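Local coordinates for protein pullulanase (Bacillus acidopullulyticus, PDB 2WAN) that hydrolyses the alpha-1,6-glucosidic linkages of pullulan and, probably, the branch points of starch-derived polysaccharides, as a multidomain debranching glycoside hydrolase, at residues 163-167 with 215-219; 196-202 with 241-247; 211-215 with 250-254. All blocks are in the same frame, centred on the assembly; numbering follows the deposited sequence.

How the contacts relate
All three contacts lie in the X25 region of the chain, a small beta-sandwich well away from the catalytic barrel. Contact 1 joins strands 166-170 and 208-216 in the three-stranded sheet, contact 2 pairs strands 198-205 and 238-245 in the four-stranded sheet, and contact 3 bridges the two sheets, from strand 208-216 to strand 250-253. Between centres it is about 12 Å (contacts 1 and 2), 13 Å (1 and 3) and 9 Å (2 and 3). Along the chain the segments of contacts 1 and 2 alternate, as do those of contacts 2 and 3, while contacts 1 and 3 share Ala215. Ala166, Ile214 and Tyr244 meet between the sheets and help to fill that space.

Contact 1: 163-167 with 215-219; sequences PVTAV and ALDHS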
ATOM      1  N   PRO A 163      -8.189  24.080  12.619  1.00 32.04           N
ATOM      2  CA  PRO A 163      -6.897  24.670  12.286  1.00 31.48           C
ATOM      3  C   PRO A 163      -7.095  26.075  11.711  1.00 29.81           C
ATOM      4  O   PRO A 163      -8.174  26.382  11.196  1.00 30.60           O
ATOM      5  CB  PRO A 163      -6.327  23.712  11.232  1.00 31.71           C
ATOM      6  CG  PRO A 163      -7.527  23.028  10.643  1.00 34.02           C
ATOM      7  CD  PRO A 163      -8.553  22.959  11.728  1.00 33.76           C
ATOM      8  N   VAL A 164      -6.088  26.928  11.861  1.00 31.47           N
ATOM      9  CA  VAL A 164      -6.116  28.235  11.206  1.00 32.25           C
ATOM     10  C   VAL A 164      -4.879  28.408  10.332  1.00 30.67           C
ATOM     11  O   VAL A 164      -3.736  28.257  10.785  1.00 29.05           O
ATOM     12  CB  VAL A 164      -6.359  29.458  12.176  1.00 33.83           C
ATOM     13  CG1 VAL A 164      -7.016  29.037  13.501  1.00 36.11           C
ATOM     14  CG2 VAL A 164      -5.112  30.318  12.379  1.00 36.23           C
ATOM     15  N   THR A 165      -5.140  28.689   9.061  1.00 31.32           N
ATOM     16  CA  THR A 165      -4.104  28.932   8.074  1.00 30.79           C
ATOM     17  C   THR A 165      -4.158  30.425   7.766  1.00 29.41           C
ATOM     18  O   THR A 165      -5.041  30.874   7.041  1.00 26.95           O
ATOM     19  CB  THR A 165      -4.346  28.094   6.793  1.00 30.04           C
ATOM     20  OG1 THR A 165      -4.451  26.714   7.150  1.00 33.79           O
ATOM     21  CG2 THR A 165      -3.206  28.258   5.793  1.00 32.93           C
ATOM     22  N   ALA A 166      -3.222  31.165   8.351  1.00 28.99           N
ATOM     23  CA  ALA A 166      -3.154  32.620   8.228  1.00 30.96           C
ATOM     24  C   ALA A 166      -1.794  33.017   7.680  1.00 29.96           C
ATOM     25  O   ALA A 166      -0.765  32.823   8.328  1.00 29.37           O
ATOM     26  CB  ALA A 166      -3.405  33.278   9.572  1.00 28.48           C
ATOM     27  N   VAL A 167      -1.802  33.574   6.473  1.00 28.87           N
ATOM     28  CA  VAL A 167      -0.578  33.922   5.773  1.00 25.82           C
ATOM     29  C   VAL A 167      -0.470  35.434   5.633  1.00 26.90           C
ATOM     30  O   VAL A 167      -1.420  36.092   5.185  1.00 25.75           O
ATOM     31  CB  VAL A 167      -0.548  33.281   4.359  1.00 27.39           C
ATOM     32  CG1 VAL A 167       0.645  33.805   3.551  1.00 24.12           C
ATOM     33  CG2 VAL A 167      -0.558  31.737   4.444  1.00 22.89           C
ATOM     34  N   ALA A 215      -4.188  36.817   4.836  1.00 23.71           N
ATOM     35  CA  ALA A 215      -5.107  36.026   4.020  1.00 24.19           C
ATOM     36  C   ALA A 215      -5.279  34.647   4.622  1.00 24.39           C
ATOM     37  O   ALA A 215      -4.308  34.040   5.076  1.00 25.73           O
ATOM     38  CB  ALA A 215      -4.605  35.922   2.573  1.00 22.46           C
ATOM     39  N   LEU A 216      -6.515  34.161   4.612  1.00 25.26           N
ATOM     40  CA  LEU A 216      -6.844  32.860   5.194  1.00 27.41           C
ATOM     41  C   LEU A 216      -6.974  31.759   4.150  1.00 27.68           C
ATOM     42  O   LEU A 216      -7.387  32.006   3.011  1.00 28.18           O
ATOM     43  CB  LEU A 216      -8.141  32.942   6.012  1.00 26.29           C
ATOM     44  CG  LEU A 216      -8.193  33.851   7.250  1.00 30.70           C
ATOM     45  CD1 LEU A 216      -9.367  33.441   8.139  1.00 30.95           C
ATOM     46  CD2 LEU A 216      -6.897  33.835   8.038  1.00 29.05           C
ATOM     47  N   ASP A 217      -6.616  30.539   4.551  1.00 29.36           N
ATOM     48  CA  ASP A 217      -6.928  29.328   3.775  1.00 29.98           C
ATOM     49  C   ASP A 217      -6.389  29.319   2.338  1.00 29.44           C
ATOM     50  O   ASP A 217      -6.990  28.704   1.453  1.00 27.96           O
ATOM     51  CB  ASP A 217      -8.438  29.053   3.799  1.00 31.78           C
ATOM     52  CG  ASP A 217      -8.998  29.004   5.218  1.00 34.64           C
ATOM     53  OD1 ASP A 217      -8.317  28.444   6.101  1.00 34.04           O
ATOM     54  OD2 ASP A 217     -10.110  29.532   5.450  1.00 39.32           O
ATOM     55  N   HIS A 218      -5.254  29.986   2.127  1.00 28.31           N
ATOM     56  CA  HIS A 218      -4.557  30.009   0.831  1.00 31.37           C
ATOM     57  C   HIS A 218      -5.331  30.672  -0.318  1.00 31.64           C
ATOM     58  O   HIS A 218      -5.053  30.398  -1.490  1.00 33.12           O
ATOM     59  CB  HIS A 218      -4.093  28.598   0.421  1.00 33.25           C
ATOM     60  CG  HIS A 218      -2.999  28.043   1.278  1.00 35.77           C
ATOM     61  ND1 HIS A 218      -2.870  26.696   1.537  1.00 42.44           N
ATOM     62  CD2 HIS A 218      -1.987  28.651   1.941  1.00 39.48           C
ATOM     63  CE1 HIS A 218      -1.820  26.496   2.314  1.00 44.04           C
ATOM     64  NE2 HIS A 218      -1.267  27.668   2.574  1.00 43.82           N
ATOM     65  N   SER A 219      -6.294  31.534   0.005  1.00 29.47           N
ATOM     66  CA  SER A 219      -6.985  32.302  -1.035  1.00 29.31           C
ATOM     67  C   SER A 219      -7.281  33.737  -0.608  1.00 28.49           C
ATOM     68  O   SER A 219      -6.961  34.145   0.512  1.00 25.66           O
ATOM     69  CB  SER A 219      -8.269  31.604  -1.502  1.00 29.58           C
ATOM     70  OG  SER A 219      -9.254  31.607  -0.490  1.00 31.36           O
TER
HETATM   71  O   HOH W   1      -7.925  29.351   8.597  1.00 37.67           O
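Two strands come together here at the end of a small antiparallel sheet, and the backbone does most of the joining. Val167 and Ala215 form a hydrogen-bonded pair: Val167 N reaches Ala215 O at 2.9 Å, and Ala215 N returns to Val167 O at 2.9 Å. Next comes Ala166 opposite Leu216, a non-hydrogen-bonded pair with CA atoms 4.8 Å apart. The ladder then runs one rung past the strand, where Asp217 N donates to Thr165 O at 3.0 Å; the same oxygen receives a CA-H...O contact from Leu216 CA at 3.3 Å.

Water adds a second link at this rung. It accepts from Thr165 N at 2.9 Å and donates to Asp217 OD1 at 2.7 Å, tying the acidic side chain back to the neighbouring backbone.

Among the side chains, Thr165 CG2 sits over the face of the His218 imidazole, 4.1 Å from its centroid, a CH-pi contact. His218 NE2 is hydrogen-bonded to Asp187. Ala166 CB and Leu216 CD2 touch at 3.9 Å, on the face that packs against Tyr244 of the other sheet.

Leu216 to Ser219 make a type I' turn, with Asp217 and His218 both at positive phi and Ser219 N bonded to Leu216 O at 3.2 Å. This long-range pair joins edge strand 166-170 to the central strand 208-216, whose end turns towards strand 223-233, within the X25 beta-sandwich.

Contact 2: 196-202 with 241-247; sequences PNLYQLS and TFTYIPS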
ATOM      1  N   PRO A 196      -3.776  28.907  21.195  1.00 35.20           N
ATOM      2  CA  PRO A 196      -4.915  28.658  20.312  1.00 35.05           C
ATOM      3  C   PRO A 196      -5.626  29.915  19.787  1.00 34.09           C
ATOM      4  O   PRO A 196      -6.354  29.829  18.796  1.00 33.75           O
ATOM      5  CB  PRO A 196      -5.860  27.836  21.188  1.00 36.06           C
ATOM      6  CG  PRO A 196      -4.963  27.136  22.123  1.00 35.43           C
ATOM      7  CD  PRO A 196      -3.884  28.120  22.439  1.00 36.23           C
ATOM      8  N   ASN A 197      -5.411  31.058  20.439  1.00 33.90           N
ATOM      9  CA  ASN A 197      -6.001  32.330  19.998  1.00 35.09           C
ATOM     10  C   ASN A 197      -4.969  33.421  19.698  1.00 35.53           C
ATOM     11  O   ASN A 197      -5.268  34.615  19.790  1.00 35.44           O
ATOM     12  CB  ASN A 197      -7.041  32.832  21.013  1.00 34.86           C
ATOM     13  CG  ASN A 197      -8.016  33.837  20.407  1.00 37.29           C
ATOM     14  OD1 ASN A 197      -8.408  33.719  19.245  1.00 36.30           O
ATOM     15  ND2 ASN A 197      -8.415  34.827  21.200  1.00 35.72           N
ATOM     16  N   LEU A 198      -3.756  33.009  19.331  1.00 35.55           N
ATOM     17  CA  LEU A 198      -2.690  33.955  19.002  1.00 34.91           C
ATOM     18  C   LEU A 198      -1.724  33.376  17.968  1.00 34.97           C
ATOM     19  O   LEU A 198      -0.984  32.436  18.246  1.00 35.36           O
ATOM     20  CB  LEU A 198      -1.942  34.397  20.269  1.00 34.64           C
ATOM     21  CG  LEU A 198      -0.739  35.337  20.131  1.00 35.58           C
ATOM     22  CD1 LEU A 198      -1.154  36.705  19.620  1.00 37.05           C
ATOM     23  CD2 LEU A 198       0.008  35.486  21.455  1.00 37.10           C
ATOM     24  N   TYR A 199      -1.740  33.958  16.774  1.00 32.77           N
ATOM     25  CA  TYR A 199      -0.862  33.534  15.689  1.00 31.86           C
ATOM     26  C   TYR A 199       0.067  34.670  15.304  1.00 31.69           C
ATOM     27  O   TYR A 199      -0.372  35.814  15.127  1.00 30.03           O
ATOM     28  CB  TYR A 199      -1.689  33.064  14.488  1.00 32.06           C
ATOM     29  CG  TYR A 199      -2.250  31.675  14.665  1.00 32.64           C
ATOM     30  CD1 TYR A 199      -1.689  30.583  13.993  1.00 31.88           C
ATOM     31  CD2 TYR A 199      -3.333  31.444  15.513  1.00 34.66           C
ATOM     32  CE1 TYR A 199      -2.208  29.291  14.168  1.00 33.47           C
ATOM     33  CE2 TYR A 199      -3.856  30.167  15.697  1.00 34.17           C
ATOM     34  CZ  TYR A 199      -3.288  29.095  15.027  1.00 36.26           C
ATOM     35  OH  TYR A 199      -3.822  27.839  15.215  1.00 34.39           O
ATOM     36  N   GLN A 200       1.358  34.360  15.201  1.00 31.37           N
ATOM     37  CA  GLN A 200       2.362  35.378  14.945  1.00 32.51           C
ATOM     38  C   GLN A 200       3.430  34.929  13.958  1.00 33.85           C
ATOM     39  O   GLN A 200       3.681  33.731  13.787  1.00 33.26           O
ATOM     40  CB  GLN A 200       3.016  35.834  16.258  1.00 32.91           C
ATOM     41  CG  GLN A 200       2.044  36.454  17.244  1.00 35.00           C
ATOM     42  CD  GLN A 200       2.726  37.113  18.424  1.00 37.26           C
ATOM     43  OE1 GLN A 200       2.446  38.269  18.750  1.00 39.99           O
ATOM     44  NE2 GLN A 200       3.624  36.383  19.072  1.00 33.37           N
ATOM     45  N   LEU A 201       4.033  35.917  13.302  1.00 34.28           N
ATOM     46  CA  LEU A 201       5.224  35.733  12.492  1.00 34.68           C
ATOM     47  C   LEU A 201       6.144  36.919  12.724  1.00 36.75           C
ATOM     48  O   LEU A 201       5.705  38.077  12.712  1.00 36.56           O
ATOM     49  CB  LEU A 201       4.874  35.619  11.004  1.00 35.23           C
ATOM     50  CG  LEU A 201       6.010  35.356  10.010  1.00 34.13           C
ATOM     51  CD1 LEU A 201       6.344  33.865   9.929  1.00 39.42           C
ATOM     52  CD2 LEU A 201       5.645  35.887   8.637  1.00 33.90           C
ATOM     53  N   SER A 202       7.419  36.622  12.964  1.00 37.15           N
ATOM     54  CA  SER A 202       8.448  37.647  13.038  1.00 38.34           C
ATOM     55  C   SER A 202       9.390  37.496  11.852  1.00 39.11           C
ATOM     56  O   SER A 202       9.580  36.392  11.332  1.00 39.20           O
ATOM     57  CB  SER A 202       9.236  37.543  14.344  1.00 38.55           C
ATOM     58  OG  SER A 202       8.383  37.673  15.465  1.00 41.46           O
ATOM     59  N   THR A 241       7.092  41.934  14.302  1.00 35.22           N
ATOM     60  CA  THR A 241       6.167  40.853  14.589  1.00 34.34           C
ATOM     61  C   THR A 241       4.784  41.216  14.056  1.00 32.75           C
ATOM     62  O   THR A 241       4.283  42.321  14.301  1.00 34.44           O
ATOM     63  CB  THR A 241       6.125  40.520  16.098  1.00 34.30           C
ATOM     64  OG1 THR A 241       7.428  40.093  16.515  1.00 38.79           O
ATOM     65  CG2 THR A 241       5.127  39.403  16.393  1.00 33.86           C
ATOM     66  N   PHE A 242       4.201  40.278  13.311  1.00 30.23           N
ATOM     67  CA  PHE A 242       2.851  40.384  12.761  1.00 29.19           C
ATOM     68  C   PHE A 242       1.943  39.428  13.511  1.00 28.27           C
ATOM     69  O   PHE A 242       2.320  38.286  13.771  1.00 28.70           O
ATOM     70  CB  PHE A 242       2.856  40.059  11.264  1.00 28.83           C
ATOM     71  CG  PHE A 242       3.726  40.976  10.458  1.00 29.67           C
ATOM     72  CD1 PHE A 242       3.196  42.131   9.888  1.00 27.85           C
ATOM     73  CD2 PHE A 242       5.084  40.699  10.282  1.00 31.54           C
ATOM     74  CE1 PHE A 242       3.996  42.995   9.149  1.00 32.08           C
ATOM     75  CE2 PHE A 242       5.892  41.552   9.539  1.00 33.75           C
ATOM     76  CZ  PHE A 242       5.353  42.706   8.972  1.00 30.80           C
ATOM     77  N   THR A 243       0.748  39.900  13.859  1.00 27.32           N
ATOM     78  CA  THR A 243      -0.146  39.170  14.744  1.00 26.32           C
ATOM     79  C   THR A 243      -1.554  39.029  14.179  1.00 27.90           C
ATOM     80  O   THR A 243      -2.114  39.982  13.641  1.00 29.30           O
ATOM     81  CB  THR A 243      -0.219  39.871  16.131  1.00 25.61           C
ATOM     82  OG1 THR A 243       1.083  39.905  16.716  1.00 25.59           O
ATOM     83  CG2 THR A 243      -1.159  39.145  17.065  1.00 26.36           C
ATOM     84  N   TYR A 244      -2.117  37.830  14.304  1.00 26.73           N
ATOM     85  CA  TYR A 244      -3.506  37.590  13.944  1.00 26.72           C
ATOM     86  C   TYR A 244      -4.244  36.944  15.096  1.00 27.68           C
ATOM     87  O   TYR A 244      -3.787  35.938  15.641  1.00 28.84           O
ATOM     88  CB  TYR A 244      -3.615  36.726  12.680  1.00 24.09           C
ATOM     89  CG  TYR A 244      -5.022  36.298  12.340  1.00 24.68           C
ATOM     90  CD1 TYR A 244      -5.983  37.228  11.916  1.00 23.26           C
ATOM     91  CD2 TYR A 244      -5.404  34.952  12.431  1.00 23.72           C
ATOM     92  CE1 TYR A 244      -7.286  36.826  11.598  1.00 23.37           C
ATOM     93  CE2 TYR A 244      -6.705  34.544  12.122  1.00 25.12           C
ATOM     94  CZ  TYR A 244      -7.637  35.483  11.701  1.00 23.78           C
ATOM     95  OH  TYR A 244      -8.913  35.079  11.385  1.00 25.58           O
ATOM     96  N   ILE A 245      -5.381  37.527  15.469  1.00 27.73           N
ATOM     97  CA  ILE A 245      -6.206  36.996  16.560  1.00 28.06           C
ATOM     98  C   ILE A 245      -7.486  36.364  16.017  1.00 26.04           C
ATOM     99  O   ILE A 245      -8.375  37.071  15.543  1.00 27.88           O
ATOM    100  CB  ILE A 245      -6.569  38.088  17.617  1.00 27.63           C
ATOM    101  CG1 ILE A 245      -5.346  38.934  18.003  1.00 29.57           C
ATOM    102  CG2 ILE A 245      -7.260  37.455  18.832  1.00 29.73           C
ATOM    103  CD1 ILE A 245      -4.300  38.219  18.834  1.00 30.89           C
ATOM    104  N   PRO A 246      -7.584  35.023  16.076  1.00 25.66           N
ATOM    105  CA  PRO A 246      -8.752  34.315  15.527  1.00 26.27           C
ATOM    106  C   PRO A 246     -10.118  34.763  16.099  1.00 26.58           C
ATOM    107  O   PRO A 246     -11.077  34.898  15.342  1.00 25.51           O
ATOM    108  CB  PRO A 246      -8.460  32.846  15.865  1.00 26.87           C
ATOM    109  CG  PRO A 246      -6.959  32.775  15.890  1.00 24.11           C
ATOM    110  CD  PRO A 246      -6.533  34.088  16.516  1.00 27.06           C
ATOM    111  N   SER A 247     -10.200  35.012  17.408  1.00 29.98           N
ATOM    112  CA  SER A 247     -11.482  35.389  18.046  1.00 31.82           C
ATOM    113  C   SER A 247     -12.120  36.649  17.448  1.00 31.57           C
ATOM    114  O   SER A 247     -13.339  36.720  17.294  1.00 32.25           O
ATOM    115  CB  SER A 247     -11.327  35.556  19.564  1.00 30.43           C
ATOM    116  OG  SER A 247     -10.325  36.506  19.884  1.00 32.72           O
TER
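The tightest links in this antiparallel ladder, part of the four-stranded sheet of the X25 beta-sandwich, are backbone bonds in two hydrogen-bonded pairs. Phe242 N to Leu201 O is 2.7 Å and Leu201 N to Phe242 O 3.0 Å; Tyr244 N to Tyr199 O is 2.8 Å and Tyr199 N to Tyr244 O 3.1 Å. Between and beyond them, side chains bridge the non-hydrogen-bonded pairs: Thr243 OG1 donates to Gln200 OE1 at 2.9 Å, and the hydroxyls Ser202 OG and Thr241 OG1 lie 2.8 Å apart, hydrogen-bonded.

Past the strand ends Asn197 grips Ser247 twice, OD1 accepting from Ser247 N and ND2 donating to Ser247 OG, both at 2.9 Å; Asn197 ND2 also bonds Ser265.

Phe242 and Tyr244 project from the face turned to the other sheet, where they meet Leu168 and Ala166. On the opposite face Leu198 CD1 packs 3.6 Å from Ile245 CD1. Tyr199 shares the Phe242 and Tyr244 face, its CD2 3.9 Å from Pro246 CG.

Contact 3: 211-215 with 250-254; sequences QYKIA and QVFDS
Tyr212 and Val251 carry most of this contact between two extended strands that share no backbone hydrogen bond; Asp253 and Ile214 are their partners. Strands 211-215 and 250-253 run with their N-to-C directions 140° apart and their axes 8.2 Å apart at closest approach. Phi/psi is -149/165 at Tyr212, -116/118 at Ile214, -127/126 at Val251 and -130/160 at Asp253. Ile214 lies nearest Val251, CA to CA 7.2 Å, and Tyr212 nearest Asp253 at 9.8 Å; all four direct their CA-CB bonds toward the other strand, while Lys213 and Phe252 turn away.

Tyr212 has chi1 78° (p) and chi2 91°, which sends its ring across the gap so that OH donates to Asp253 OD1 at 2.6 Å; Asp253 presents that oxygen with chi1 66° (p), and OD1 also accepts from Asn256. A water donates both to Tyr212 OH at 3.0 Å and to Val251 O at 2.8 Å.

Such packing between strands of two stacked sheets, through side chains and one water, is how a beta-sandwich core is built, here in the X25 domain; strand 208-216 belongs to the three-stranded sheet and 250-253 is one edge strand of the four-stranded one.

Val251, chi1 172° (t), sets both methyls against the first strand: CG1 lies 3.6 Å from Tyr212 CE1, at the ring edge, and CG2 lies 3.7 Å from Ile214 CG1, which chi1 -63° (m) places there. The rings of Tyr212 and Phe242 meet edge-to-face.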
ATOM      1  N   GLN A 211       2.989  47.396   2.371  1.00 28.44           N
ATOM      2  CA  GLN A 211       1.575  47.141   2.624  1.00 28.77           C
ATOM      3  C   GLN A 211       1.349  45.670   2.896  1.00 28.19           C
ATOM      4  O   GLN A 211       1.986  44.820   2.278  1.00 27.85           O
ATOM      5  CB  GLN A 211       0.718  47.571   1.439  1.00 27.30           C
ATOM      6  CG  GLN A 211       0.342  49.033   1.442  1.00 30.04           C
ATOM      7  CD  GLN A 211      -0.717  49.334   0.408  1.00 32.11           C
ATOM      8  OE1 GLN A 211      -1.264  50.429   0.363  1.00 31.98           O
ATOM      9  NE2 GLN A 211      -1.023  48.351  -0.421  1.00 32.66           N
ATOM     10  N   TYR A 212       0.437  45.367   3.818  1.00 26.85           N
ATOM     11  CA  TYR A 212       0.110  43.977   4.092  1.00 24.84           C
ATOM     12  C   TYR A 212      -1.331  43.727   4.547  1.00 24.24           C
ATOM     13  O   TYR A 212      -2.062  44.656   4.933  1.00 24.56           O
ATOM     14  CB  TYR A 212       1.089  43.385   5.109  1.00 24.77           C
ATOM     15  CG  TYR A 212       0.794  43.813   6.522  1.00 23.28           C
ATOM     16  CD1 TYR A 212      -0.047  43.051   7.334  1.00 25.24           C
ATOM     17  CD2 TYR A 212       1.339  44.987   7.048  1.00 26.45           C
ATOM     18  CE1 TYR A 212      -0.335  43.436   8.640  1.00 24.73           C
ATOM     19  CE2 TYR A 212       1.052  45.387   8.355  1.00 26.27           C
ATOM     20  CZ  TYR A 212       0.215  44.599   9.141  1.00 29.11           C
ATOM     21  OH  TYR A 212      -0.086  44.965  10.431  1.00 28.17           O
ATOM     22  N   LYS A 213      -1.704  42.448   4.479  1.00 22.37           N
ATOM     23  CA  LYS A 213      -2.924  41.900   5.040  1.00 23.69           C
ATOM     24  C   LYS A 213      -2.611  40.499   5.584  1.00 23.87           C
ATOM     25  O   LYS A 213      -1.476  40.003   5.465  1.00 22.61           O
ATOM     26  CB  LYS A 213      -4.025  41.774   3.975  1.00 22.91           C
ATOM     27  CG  LYS A 213      -4.464  43.071   3.321  1.00 26.11           C
ATOM     28  CD  LYS A 213      -5.809  42.892   2.647  1.00 25.42           C
ATOM     29  CE  LYS A 213      -6.931  43.036   3.671  1.00 22.80           C
ATOM     30  NZ  LYS A 213      -8.279  42.845   3.090  1.00 21.85           N
ATOM     31  N   ILE A 214      -3.623  39.875   6.173  1.00 22.83           N
ATOM     32  CA  ILE A 214      -3.567  38.460   6.518  1.00 23.14           C
ATOM     33  C   ILE A 214      -4.625  37.750   5.688  1.00 23.02           C
ATOM     34  O   ILE A 214      -5.825  38.057   5.804  1.00 23.23           O
ATOM     35  CB  ILE A 214      -3.816  38.230   8.041  1.00 22.72           C
ATOM     36  CG1 ILE A 214      -2.724  38.896   8.900  1.00 23.62           C
ATOM     37  CG2 ILE A 214      -3.966  36.743   8.372  1.00 24.41           C
ATOM     38  CD1 ILE A 214      -1.332  38.292   8.796  1.00 27.19           C
ATOM     39  N   ALA A 215      -4.188  36.817   4.836  1.00 23.71           N
ATOM     40  CA  ALA A 215      -5.107  36.026   4.020  1.00 24.19           C
ATOM     41  C   ALA A 215      -5.279  34.647   4.622  1.00 24.39           C
ATOM     42  O   ALA A 215      -4.308  34.040   5.076  1.00 25.73           O
ATOM     43  CB  ALA A 215      -4.605  35.922   2.573  1.00 22.46           C
ATOM     44  N   GLN A 250      -8.626  40.261  14.361  1.00 27.43           N
ATOM     45  CA  GLN A 250      -7.769  41.437  14.460  1.00 27.22           C
ATOM     46  C   GLN A 250      -6.362  41.169  13.938  1.00 26.85           C
ATOM     47  O   GLN A 250      -5.826  40.072  14.101  1.00 27.35           O
ATOM     48  CB  GLN A 250      -7.705  41.944  15.898  1.00 28.24           C
ATOM     49  CG  GLN A 250      -8.844  42.876  16.289  1.00 29.47           C
ATOM     50  CD  GLN A 250      -8.811  43.205  17.770  1.00 36.50           C
ATOM     51  OE1 GLN A 250      -8.962  42.319  18.615  1.00 35.47           O
ATOM     52  NE2 GLN A 250      -8.595  44.481  18.091  1.00 38.26           N
ATOM     53  N   VAL A 251      -5.786  42.187  13.310  1.00 25.36           N
ATOM     54  CA  VAL A 251      -4.463  42.124  12.709  1.00 26.13           C
ATOM     55  C   VAL A 251      -3.624  43.273  13.257  1.00 27.63           C
ATOM     56  O   VAL A 251      -4.037  44.435  13.197  1.00 25.93           O
ATOM     57  CB  VAL A 251      -4.549  42.222  11.159  1.00 25.52           C
ATOM     58  CG1 VAL A 251      -3.161  42.359  10.534  1.00 27.57           C
ATOM     59  CG2 VAL A 251      -5.302  41.021  10.593  1.00 25.84           C
ATOM     60  N   PHE A 252      -2.453  42.937  13.792  1.00 25.85           N
ATOM     61  CA  PHE A 252      -1.544  43.919  14.363  1.00 27.23           C
ATOM     62  C   PHE A 252      -0.148  43.718  13.801  1.00 28.01           C
ATOM     63  O   PHE A 252       0.198  42.627  13.353  1.00 27.55           O
ATOM     64  CB  PHE A 252      -1.457  43.759  15.890  1.00 28.41           C
ATOM     65  CG  PHE A 252      -2.771  43.888  16.600  1.00 31.41           C
ATOM     66  CD1 PHE A 252      -3.328  45.143  16.836  1.00 33.07           C
ATOM     67  CD2 PHE A 252      -3.443  42.758  17.050  1.00 33.63           C
ATOM     68  CE1 PHE A 252      -4.544  45.267  17.504  1.00 34.95           C
ATOM     69  CE2 PHE A 252      -4.658  42.869  17.721  1.00 34.36           C
ATOM     70  CZ  PHE A 252      -5.208  44.128  17.948  1.00 36.86           C
ATOM     71  N   ASP A 253       0.652  44.776  13.833  1.00 29.39           N
ATOM     72  CA  ASP A 253       2.102  44.651  13.696  1.00 30.81           C
ATOM     73  C   ASP A 253       2.773  45.425  14.827  1.00 31.94           C
ATOM     74  O   ASP A 253       2.158  46.306  15.431  1.00 29.86           O
ATOM     75  CB  ASP A 253       2.598  45.098  12.312  1.00 30.64           C
ATOM     76  CG  ASP A 253       2.389  46.584  12.054  1.00 34.24           C
ATOM     77  OD1 ASP A 253       1.373  46.940  11.420  1.00 33.11           O
ATOM     78  OD2 ASP A 253       3.244  47.397  12.468  1.00 38.20           O
ATOM     79  N   SER A 254       4.031  45.089  15.110  1.00 33.65           N
ATOM     80  CA  SER A 254       4.745  45.643  16.262  1.00 35.34           C
ATOM     81  C   SER A 254       5.245  47.078  16.055  1.00 36.54           C
ATOM     82  O   SER A 254       5.698  47.716  17.007  1.00 37.91           O
ATOM     83  CB  SER A 254       5.907  44.726  16.664  1.00 34.63           C
ATOM     84  OG  SER A 254       6.848  44.606  15.607  1.00 32.30           O
TER
HETATM   85  O   HOH W   2      -2.554  46.192  11.573  1.00 41.72           O